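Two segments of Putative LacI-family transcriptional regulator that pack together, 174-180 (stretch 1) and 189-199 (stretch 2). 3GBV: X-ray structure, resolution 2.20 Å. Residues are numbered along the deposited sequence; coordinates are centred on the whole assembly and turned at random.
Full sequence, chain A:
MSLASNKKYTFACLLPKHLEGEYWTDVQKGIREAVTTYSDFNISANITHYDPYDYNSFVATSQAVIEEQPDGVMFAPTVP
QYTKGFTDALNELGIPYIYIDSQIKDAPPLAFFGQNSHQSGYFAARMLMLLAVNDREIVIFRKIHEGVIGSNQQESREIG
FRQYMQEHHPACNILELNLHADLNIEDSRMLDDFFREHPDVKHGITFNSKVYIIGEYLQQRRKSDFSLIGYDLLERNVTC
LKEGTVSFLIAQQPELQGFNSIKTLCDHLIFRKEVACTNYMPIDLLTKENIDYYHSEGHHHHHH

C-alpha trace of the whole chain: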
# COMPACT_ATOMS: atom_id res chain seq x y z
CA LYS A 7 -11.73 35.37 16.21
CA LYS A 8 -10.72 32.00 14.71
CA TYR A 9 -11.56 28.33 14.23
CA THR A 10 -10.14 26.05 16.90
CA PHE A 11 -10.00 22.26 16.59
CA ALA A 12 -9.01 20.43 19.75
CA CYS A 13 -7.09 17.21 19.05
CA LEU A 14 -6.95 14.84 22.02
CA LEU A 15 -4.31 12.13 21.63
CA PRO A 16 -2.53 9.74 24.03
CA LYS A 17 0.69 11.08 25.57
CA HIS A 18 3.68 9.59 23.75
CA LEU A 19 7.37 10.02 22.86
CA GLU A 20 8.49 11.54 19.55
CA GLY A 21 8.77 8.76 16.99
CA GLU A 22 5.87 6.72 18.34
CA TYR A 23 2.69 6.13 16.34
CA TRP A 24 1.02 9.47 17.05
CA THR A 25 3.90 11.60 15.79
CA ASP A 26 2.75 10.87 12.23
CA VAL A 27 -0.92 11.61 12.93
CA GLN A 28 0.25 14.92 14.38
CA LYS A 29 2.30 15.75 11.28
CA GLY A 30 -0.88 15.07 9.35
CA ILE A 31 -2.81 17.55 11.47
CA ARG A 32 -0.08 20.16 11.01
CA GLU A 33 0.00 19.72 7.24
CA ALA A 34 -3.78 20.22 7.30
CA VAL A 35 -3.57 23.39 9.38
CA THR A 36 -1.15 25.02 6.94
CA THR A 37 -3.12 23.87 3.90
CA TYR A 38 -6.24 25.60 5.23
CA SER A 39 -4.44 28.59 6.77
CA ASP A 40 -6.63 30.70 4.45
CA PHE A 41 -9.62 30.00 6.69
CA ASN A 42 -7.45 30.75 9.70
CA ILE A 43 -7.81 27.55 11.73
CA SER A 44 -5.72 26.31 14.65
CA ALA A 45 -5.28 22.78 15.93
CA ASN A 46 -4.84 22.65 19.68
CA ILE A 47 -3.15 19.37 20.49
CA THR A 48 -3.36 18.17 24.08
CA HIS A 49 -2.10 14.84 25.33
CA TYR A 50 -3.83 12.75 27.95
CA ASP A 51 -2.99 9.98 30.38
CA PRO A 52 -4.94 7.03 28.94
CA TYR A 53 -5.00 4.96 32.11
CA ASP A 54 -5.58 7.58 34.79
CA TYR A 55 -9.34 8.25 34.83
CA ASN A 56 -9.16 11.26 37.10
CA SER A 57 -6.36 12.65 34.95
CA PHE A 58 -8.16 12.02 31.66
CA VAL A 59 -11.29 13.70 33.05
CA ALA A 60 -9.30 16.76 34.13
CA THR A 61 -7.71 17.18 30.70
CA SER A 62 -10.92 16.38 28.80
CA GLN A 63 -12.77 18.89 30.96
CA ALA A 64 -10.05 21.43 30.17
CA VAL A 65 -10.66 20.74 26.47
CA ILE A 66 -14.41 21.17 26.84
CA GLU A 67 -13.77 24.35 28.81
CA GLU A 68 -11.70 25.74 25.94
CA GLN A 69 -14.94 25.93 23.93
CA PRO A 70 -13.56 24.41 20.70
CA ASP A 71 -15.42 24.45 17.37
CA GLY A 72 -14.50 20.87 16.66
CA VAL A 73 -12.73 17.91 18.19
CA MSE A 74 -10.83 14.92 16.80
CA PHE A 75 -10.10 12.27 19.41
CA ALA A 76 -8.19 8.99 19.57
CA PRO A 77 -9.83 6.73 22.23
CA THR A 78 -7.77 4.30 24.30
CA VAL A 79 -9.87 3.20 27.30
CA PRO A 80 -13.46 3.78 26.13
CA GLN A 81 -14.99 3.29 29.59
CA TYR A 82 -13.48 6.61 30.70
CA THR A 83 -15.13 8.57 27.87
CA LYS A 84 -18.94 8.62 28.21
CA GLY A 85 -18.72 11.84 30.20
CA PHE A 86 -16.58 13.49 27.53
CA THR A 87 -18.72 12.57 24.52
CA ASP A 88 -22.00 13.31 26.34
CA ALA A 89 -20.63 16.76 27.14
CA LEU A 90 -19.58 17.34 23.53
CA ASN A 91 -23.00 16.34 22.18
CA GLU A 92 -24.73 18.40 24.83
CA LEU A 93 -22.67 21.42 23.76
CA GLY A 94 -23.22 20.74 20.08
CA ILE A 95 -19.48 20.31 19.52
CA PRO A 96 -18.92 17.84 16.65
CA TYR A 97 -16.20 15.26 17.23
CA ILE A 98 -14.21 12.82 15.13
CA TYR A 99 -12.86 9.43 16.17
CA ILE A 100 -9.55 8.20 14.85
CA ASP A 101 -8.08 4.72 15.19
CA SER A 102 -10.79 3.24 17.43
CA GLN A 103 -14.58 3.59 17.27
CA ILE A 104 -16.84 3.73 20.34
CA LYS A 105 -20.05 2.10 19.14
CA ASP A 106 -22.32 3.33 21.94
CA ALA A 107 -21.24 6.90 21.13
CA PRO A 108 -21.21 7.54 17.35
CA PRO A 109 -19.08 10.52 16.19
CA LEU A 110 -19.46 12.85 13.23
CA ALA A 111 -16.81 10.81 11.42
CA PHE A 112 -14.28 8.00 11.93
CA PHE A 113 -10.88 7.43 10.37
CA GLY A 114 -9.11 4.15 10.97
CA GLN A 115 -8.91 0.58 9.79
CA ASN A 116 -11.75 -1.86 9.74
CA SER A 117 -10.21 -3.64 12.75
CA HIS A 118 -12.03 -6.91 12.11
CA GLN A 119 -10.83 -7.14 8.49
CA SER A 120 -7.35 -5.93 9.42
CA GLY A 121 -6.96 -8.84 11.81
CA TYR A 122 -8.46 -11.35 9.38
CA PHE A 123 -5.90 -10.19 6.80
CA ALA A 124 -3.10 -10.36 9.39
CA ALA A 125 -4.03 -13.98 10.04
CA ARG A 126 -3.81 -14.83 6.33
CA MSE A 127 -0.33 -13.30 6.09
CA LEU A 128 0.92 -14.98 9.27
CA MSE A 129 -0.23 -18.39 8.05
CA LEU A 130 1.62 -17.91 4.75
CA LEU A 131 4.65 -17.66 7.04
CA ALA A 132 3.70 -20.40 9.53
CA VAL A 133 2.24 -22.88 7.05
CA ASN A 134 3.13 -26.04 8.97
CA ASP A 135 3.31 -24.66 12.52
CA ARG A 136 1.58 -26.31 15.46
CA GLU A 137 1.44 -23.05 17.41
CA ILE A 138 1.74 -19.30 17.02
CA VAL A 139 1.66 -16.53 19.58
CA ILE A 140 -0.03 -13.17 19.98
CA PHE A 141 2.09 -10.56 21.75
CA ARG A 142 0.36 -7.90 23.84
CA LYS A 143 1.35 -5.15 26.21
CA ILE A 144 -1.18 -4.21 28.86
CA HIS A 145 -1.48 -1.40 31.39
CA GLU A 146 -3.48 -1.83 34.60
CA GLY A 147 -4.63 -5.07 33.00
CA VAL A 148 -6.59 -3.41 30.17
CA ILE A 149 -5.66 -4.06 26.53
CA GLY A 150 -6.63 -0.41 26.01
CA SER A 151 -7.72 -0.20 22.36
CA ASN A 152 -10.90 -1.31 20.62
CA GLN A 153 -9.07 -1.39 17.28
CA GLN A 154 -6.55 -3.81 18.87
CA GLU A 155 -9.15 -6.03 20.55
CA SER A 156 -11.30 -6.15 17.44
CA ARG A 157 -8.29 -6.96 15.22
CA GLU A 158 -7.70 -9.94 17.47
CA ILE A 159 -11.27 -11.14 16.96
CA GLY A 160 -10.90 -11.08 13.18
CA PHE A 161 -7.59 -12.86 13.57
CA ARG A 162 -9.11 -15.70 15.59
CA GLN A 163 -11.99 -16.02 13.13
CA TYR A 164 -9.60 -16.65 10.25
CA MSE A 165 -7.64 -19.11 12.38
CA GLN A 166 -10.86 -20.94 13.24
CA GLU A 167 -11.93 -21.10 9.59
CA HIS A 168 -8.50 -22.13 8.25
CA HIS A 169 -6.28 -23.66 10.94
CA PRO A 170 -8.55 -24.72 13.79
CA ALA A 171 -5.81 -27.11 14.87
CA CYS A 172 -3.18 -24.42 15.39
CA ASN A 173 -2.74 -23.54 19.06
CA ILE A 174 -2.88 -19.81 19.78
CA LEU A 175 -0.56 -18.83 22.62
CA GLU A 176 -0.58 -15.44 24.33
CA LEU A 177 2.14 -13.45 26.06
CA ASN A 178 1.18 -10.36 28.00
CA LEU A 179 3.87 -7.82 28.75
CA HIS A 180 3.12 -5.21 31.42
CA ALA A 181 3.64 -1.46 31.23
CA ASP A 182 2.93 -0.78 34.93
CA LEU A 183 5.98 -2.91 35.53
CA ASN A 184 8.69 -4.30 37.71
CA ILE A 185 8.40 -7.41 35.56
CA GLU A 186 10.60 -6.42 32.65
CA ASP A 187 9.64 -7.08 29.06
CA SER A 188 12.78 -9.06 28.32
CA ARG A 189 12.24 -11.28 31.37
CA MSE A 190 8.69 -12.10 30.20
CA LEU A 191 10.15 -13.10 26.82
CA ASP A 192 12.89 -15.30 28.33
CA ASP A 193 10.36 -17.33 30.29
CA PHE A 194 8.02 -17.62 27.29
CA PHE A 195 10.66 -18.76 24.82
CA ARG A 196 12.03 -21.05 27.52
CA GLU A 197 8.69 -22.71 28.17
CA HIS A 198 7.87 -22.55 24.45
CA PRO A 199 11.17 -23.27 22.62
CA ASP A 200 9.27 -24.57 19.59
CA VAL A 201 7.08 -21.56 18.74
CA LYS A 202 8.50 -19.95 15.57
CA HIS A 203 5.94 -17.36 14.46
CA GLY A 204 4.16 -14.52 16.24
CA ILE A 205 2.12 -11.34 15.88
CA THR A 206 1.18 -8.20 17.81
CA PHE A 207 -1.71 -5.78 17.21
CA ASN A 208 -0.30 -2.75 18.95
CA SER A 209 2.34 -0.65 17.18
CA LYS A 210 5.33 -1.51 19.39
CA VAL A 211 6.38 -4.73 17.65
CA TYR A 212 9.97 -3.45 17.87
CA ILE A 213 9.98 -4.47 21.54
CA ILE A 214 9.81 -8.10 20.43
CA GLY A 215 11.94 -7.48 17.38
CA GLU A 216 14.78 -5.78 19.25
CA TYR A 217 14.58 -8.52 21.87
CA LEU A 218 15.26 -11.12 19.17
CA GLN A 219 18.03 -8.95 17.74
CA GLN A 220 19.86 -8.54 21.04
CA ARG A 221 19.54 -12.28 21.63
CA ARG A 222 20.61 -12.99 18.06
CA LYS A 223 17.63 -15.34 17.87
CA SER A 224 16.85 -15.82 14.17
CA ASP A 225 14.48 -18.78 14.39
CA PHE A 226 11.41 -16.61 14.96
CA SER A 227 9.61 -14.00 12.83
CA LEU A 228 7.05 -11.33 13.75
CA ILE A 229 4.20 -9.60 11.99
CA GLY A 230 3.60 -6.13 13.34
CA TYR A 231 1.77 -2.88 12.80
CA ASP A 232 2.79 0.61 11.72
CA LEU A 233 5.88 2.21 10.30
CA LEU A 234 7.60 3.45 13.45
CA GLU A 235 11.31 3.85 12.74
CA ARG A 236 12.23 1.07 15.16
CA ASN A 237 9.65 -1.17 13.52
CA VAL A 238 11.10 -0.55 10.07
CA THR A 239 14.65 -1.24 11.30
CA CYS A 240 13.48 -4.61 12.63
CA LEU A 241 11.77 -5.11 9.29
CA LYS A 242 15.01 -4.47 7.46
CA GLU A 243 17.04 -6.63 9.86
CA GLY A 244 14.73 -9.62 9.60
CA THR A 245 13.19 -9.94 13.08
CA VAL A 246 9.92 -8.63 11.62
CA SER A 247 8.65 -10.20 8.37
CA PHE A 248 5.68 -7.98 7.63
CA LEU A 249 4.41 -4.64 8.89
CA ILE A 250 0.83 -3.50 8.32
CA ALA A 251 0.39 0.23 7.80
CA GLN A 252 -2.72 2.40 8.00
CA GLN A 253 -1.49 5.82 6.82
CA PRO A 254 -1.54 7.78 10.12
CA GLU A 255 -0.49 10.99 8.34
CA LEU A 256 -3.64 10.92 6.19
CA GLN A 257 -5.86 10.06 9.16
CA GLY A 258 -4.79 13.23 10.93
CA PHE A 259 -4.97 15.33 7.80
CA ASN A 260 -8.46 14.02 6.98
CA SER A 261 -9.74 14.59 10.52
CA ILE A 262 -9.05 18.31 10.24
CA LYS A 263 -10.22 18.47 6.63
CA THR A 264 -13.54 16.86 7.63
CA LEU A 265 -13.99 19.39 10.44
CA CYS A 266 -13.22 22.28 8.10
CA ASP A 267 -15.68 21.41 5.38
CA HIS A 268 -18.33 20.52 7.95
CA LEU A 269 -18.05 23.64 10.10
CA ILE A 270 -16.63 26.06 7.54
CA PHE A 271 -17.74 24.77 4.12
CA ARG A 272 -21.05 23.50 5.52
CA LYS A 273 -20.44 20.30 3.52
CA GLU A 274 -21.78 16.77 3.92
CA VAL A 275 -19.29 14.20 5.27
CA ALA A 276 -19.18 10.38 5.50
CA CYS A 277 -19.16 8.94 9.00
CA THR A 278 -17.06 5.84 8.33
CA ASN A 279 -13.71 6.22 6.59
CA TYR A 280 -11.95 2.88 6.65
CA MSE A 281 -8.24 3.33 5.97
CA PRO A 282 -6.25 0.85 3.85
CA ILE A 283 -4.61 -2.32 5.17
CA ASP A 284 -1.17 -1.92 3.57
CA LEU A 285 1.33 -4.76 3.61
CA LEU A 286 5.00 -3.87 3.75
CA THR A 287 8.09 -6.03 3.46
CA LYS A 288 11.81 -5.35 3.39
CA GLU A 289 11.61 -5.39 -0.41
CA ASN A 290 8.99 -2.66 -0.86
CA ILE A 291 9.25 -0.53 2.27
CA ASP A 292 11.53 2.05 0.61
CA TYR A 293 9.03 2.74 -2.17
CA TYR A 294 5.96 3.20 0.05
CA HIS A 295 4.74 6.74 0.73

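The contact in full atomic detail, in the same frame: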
# COMPACT_ATOMS: atom_id res chain seq x y z
N ILE A 174 -3.16 -21.23 19.71
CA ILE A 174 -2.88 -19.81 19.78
C ILE A 174 -2.44 -19.40 21.18
O ILE A 174 -3.25 -19.27 22.09
CB ILE A 174 -4.12 -18.99 19.36
CG1 ILE A 174 -4.51 -19.36 17.93
CG2 ILE A 174 -3.85 -17.49 19.50
CD1 ILE A 174 -5.76 -18.67 17.42
N LEU A 175 -1.13 -19.22 21.34
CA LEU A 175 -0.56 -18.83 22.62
C LEU A 175 -0.65 -17.31 22.80
O LEU A 175 -0.85 -16.57 21.83
CB LEU A 175 0.91 -19.26 22.69
CG LEU A 175 1.23 -20.76 22.53
CD1 LEU A 175 2.74 -20.96 22.52
CD2 LEU A 175 0.59 -21.57 23.65
N GLU A 176 -0.51 -16.86 24.03
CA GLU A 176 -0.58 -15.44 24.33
C GLU A 176 0.50 -15.07 25.33
O GLU A 176 0.79 -15.84 26.25
CB GLU A 176 -1.95 -15.10 24.93
CG GLU A 176 -3.12 -15.40 24.02
CD GLU A 176 -4.44 -15.43 24.78
OE1 GLU A 176 -4.70 -16.43 25.48
OE2 GLU A 176 -5.22 -14.45 24.68
N LEU A 177 1.12 -13.92 25.14
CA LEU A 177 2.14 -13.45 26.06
C LEU A 177 1.82 -12.00 26.35
O LEU A 177 1.85 -11.16 25.45
CB LEU A 177 3.54 -13.55 25.44
CG LEU A 177 4.62 -12.95 26.35
CD1 LEU A 177 4.72 -13.75 27.64
CD2 LEU A 177 5.95 -12.94 25.64
N ASN A 178 1.51 -11.71 27.61
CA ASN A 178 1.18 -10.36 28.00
C ASN A 178 2.33 -9.69 28.72
O ASN A 178 2.78 -10.16 29.76
CB ASN A 178 -0.05 -10.34 28.91
CG ASN A 178 -1.29 -10.83 28.22
OD1 ASN A 178 -1.75 -10.23 27.25
ND2 ASN A 178 -1.84 -11.93 28.70
N LEU A 179 2.81 -8.59 28.14
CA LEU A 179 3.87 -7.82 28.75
C LEU A 179 3.13 -6.77 29.58
O LEU A 179 1.97 -6.47 29.32
CB LEU A 179 4.72 -7.15 27.67
CG LEU A 179 5.36 -8.09 26.64
CD1 LEU A 179 6.04 -7.27 25.55
CD2 LEU A 179 6.35 -9.03 27.32
N HIS A 180 3.79 -6.21 30.59
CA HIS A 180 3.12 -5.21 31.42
C HIS A 180 3.83 -3.87 31.43
O HIS A 180 5.04 -3.80 31.62
CB HIS A 180 2.98 -5.74 32.84
CG HIS A 180 2.15 -6.97 32.95
ND1 HIS A 180 2.59 -8.21 32.54
CD2 HIS A 180 0.89 -7.16 33.40
CE1 HIS A 180 1.64 -9.11 32.74
NE2 HIS A 180 0.60 -8.49 33.26
N ARG A 189 12.35 -10.12 30.48
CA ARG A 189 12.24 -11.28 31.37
C ARG A 189 10.98 -12.09 31.00
O ARG A 189 10.99 -13.32 31.07
CB ARG A 189 12.20 -10.84 32.84
CG ARG A 189 12.65 -11.93 33.80
CD ARG A 189 12.89 -11.39 35.21
NE ARG A 189 11.64 -11.08 35.91
CZ ARG A 189 11.57 -10.42 37.06
NH1 ARG A 189 12.68 -10.00 37.66
NH2 ARG A 189 10.38 -10.19 37.62
N MSE A 190 9.91 -11.40 30.62
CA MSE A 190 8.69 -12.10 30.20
C MSE A 190 9.03 -12.97 28.98
O MSE A 190 8.63 -14.13 28.90
CB MSE A 190 7.60 -11.11 29.78
CG MSE A 190 7.06 -10.19 30.90
SE MSE A 190 5.79 -11.13 32.11
CE MSE A 190 4.71 -12.18 30.83
N LEU A 191 9.76 -12.38 28.04
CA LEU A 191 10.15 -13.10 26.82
C LEU A 191 11.02 -14.32 27.12
O LEU A 191 10.79 -15.39 26.56
CB LEU A 191 10.86 -12.17 25.84
CG LEU A 191 10.09 -11.23 24.90
CD1 LEU A 191 8.96 -11.98 24.22
CD2 LEU A 191 9.54 -10.05 25.66
N ASP A 192 12.02 -14.17 27.99
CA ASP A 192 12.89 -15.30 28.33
C ASP A 192 12.08 -16.49 28.82
O ASP A 192 12.27 -17.61 28.35
CB ASP A 192 13.92 -14.92 29.40
CG ASP A 192 14.96 -13.94 28.89
OD1 ASP A 192 15.37 -14.06 27.72
OD2 ASP A 192 15.38 -13.06 29.67
N ASP A 193 11.17 -16.25 29.76
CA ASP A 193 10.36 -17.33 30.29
C ASP A 193 9.51 -17.95 29.19
O ASP A 193 9.45 -19.17 29.07
CB ASP A 193 9.46 -16.83 31.44
CG ASP A 193 10.26 -16.47 32.69
OD1 ASP A 193 11.17 -17.24 33.07
OD2 ASP A 193 9.98 -15.42 33.31
N PHE A 194 8.87 -17.12 28.37
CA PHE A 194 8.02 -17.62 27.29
C PHE A 194 8.78 -18.50 26.31
O PHE A 194 8.37 -19.62 26.03
CB PHE A 194 7.38 -16.45 26.52
CG PHE A 194 6.62 -16.90 25.29
CD1 PHE A 194 5.35 -17.44 25.41
CD2 PHE A 194 7.21 -16.84 24.03
CE1 PHE A 194 4.67 -17.92 24.29
CE2 PHE A 194 6.54 -17.32 22.90
CZ PHE A 194 5.27 -17.86 23.03
N PHE A 195 9.89 -17.99 25.78
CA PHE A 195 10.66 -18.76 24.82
C PHE A 195 11.31 -19.98 25.45
O PHE A 195 11.65 -20.94 24.76
CB PHE A 195 11.70 -17.87 24.16
CG PHE A 195 11.14 -16.98 23.09
CD1 PHE A 195 11.33 -15.61 23.13
CD2 PHE A 195 10.42 -17.53 22.03
CE1 PHE A 195 10.79 -14.78 22.14
CE2 PHE A 195 9.88 -16.71 21.03
CZ PHE A 195 10.07 -15.34 21.09
N ARG A 196 11.45 -19.94 26.77
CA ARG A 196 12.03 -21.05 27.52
C ARG A 196 11.00 -22.15 27.60
O ARG A 196 11.27 -23.31 27.28
CB ARG A 196 12.42 -20.60 28.92
CG ARG A 196 12.81 -21.74 29.86
CD ARG A 196 13.30 -21.19 31.19
NE ARG A 196 14.43 -20.29 31.01
CZ ARG A 196 14.43 -19.00 31.34
NH1 ARG A 196 13.35 -18.45 31.89
NH2 ARG A 196 15.50 -18.26 31.12
N GLU A 197 9.80 -21.77 28.03
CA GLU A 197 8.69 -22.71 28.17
C GLU A 197 8.10 -23.09 26.81
O GLU A 197 7.42 -24.11 26.67
CB GLU A 197 7.61 -22.10 29.07
CG GLU A 197 6.57 -23.09 29.55
CD GLU A 197 7.19 -24.43 29.93
OE1 GLU A 197 8.15 -24.46 30.73
OE2 GLU A 197 6.70 -25.46 29.41
N HIS A 198 8.38 -22.28 25.79
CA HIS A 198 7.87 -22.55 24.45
C HIS A 198 8.99 -22.43 23.43
O HIS A 198 8.93 -21.59 22.54
CB HIS A 198 6.75 -21.57 24.12
CG HIS A 198 5.58 -21.65 25.05
ND1 HIS A 198 4.69 -22.71 25.04
CD2 HIS A 198 5.18 -20.83 26.04
CE1 HIS A 198 3.79 -22.53 25.98
NE2 HIS A 198 4.06 -21.40 26.61
N PRO A 199 10.02 -23.28 23.53
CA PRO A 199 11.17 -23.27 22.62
C PRO A 199 10.83 -23.54 21.16
O PRO A 199 11.57 -23.14 20.27
CB PRO A 199 12.07 -24.35 23.21
CG PRO A 199 11.09 -25.34 23.74
CD PRO A 199 10.09 -24.44 24.44

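Stretch 1 is a β-strand across 174-180, and stretch 2 is helical from 189 to 197. The two run nearly antiparallel, with 163° between their N-to-C directions. Their axes come within 9.1 Å, a spacing that leaves room for one layer of side chains. Moving up the strand therefore means moving back down the helix. Leu 175 lies across from His 198, Leu 177 from Phe 194, and Leu 179 from Met 190. The CA atoms draw closer along this series: 9.4 Å for Leu 175 and His 198, 7.3 Å for Leu 177 and Phe 194, and 6.6 Å for Leu 179 and Met 190. No hydrogen bond crosses between the stretches. The contact is mainly apolar and buries 444 Å², both sides summed.

Ile 174 makes no contact with the helix. Leu 175 is the first residue to meet it, and its CA-to-CB bond points toward stretch 2. Its CD1 methyl sits over one face of the His 198 ring, 3.9 Å from the ring centroid and 20° off the normal. This is a CH-pi contact. The closest atoms are Leu 175 CD1 and His 198 ND1, at 3.6 Å. The same methyl also packs against Phe 194, with Leu 175 CD1 4.0 Å from Phe 194 CE1. His 198 is the first residue past the helix to leave helical phi/psi, so this contact lies at the helix's C-terminal end.

Glu 176 points away, as expected from the alternation of a strand, and makes no contact with the helix.

Leu 177 points toward the helix and has the largest covered area in the contact, 89 Å². Leu 177 CD1 faces Met 190 and Leu 177 CD2 faces Leu 191, while both methyls lie against Phe 194. Leu 177 CD1 lies 3.6 Å from Met 190 CE. Leu 177 CD2 lies 3.5 Å from Leu 191 CD1 and 3.9 Å from Phe 194 CB. The leucine thus packs against residues from successive turns of the helix, and van der Waals contact is the chemistry throughout.

Asn 178 directs its side chain away, and its OD1 is hydrogen-bonded elsewhere in the structure. Its backbone still takes part: Asn 178 O is 3.0 Å from Met 190 CE. This is a close approach of a carbonyl oxygen to a methyl, not a hydrogen bond across the stretches.

Leu 179 starts sideways, but the end of its side chain comes nearer the helix. Leu 179 CD2 meets Met 190 CB at 3.5 Å and Leu 191 CD2 at 3.7 Å. One methyl therefore touches two consecutive helix residues.

His 180 closes the walk. Residue 190 is selenomethionine, and its selenium lies at the edge of the His 180 ring, near the ring plane. Met 190 SE is 4.4 Å from His 180 ND1 and 5.3 Å from the ring centroid.

On the helix, backbone hydrogen bonds include Phe 194 N to Met 190 O at 3.0 Å, linking two residues that both face the strand.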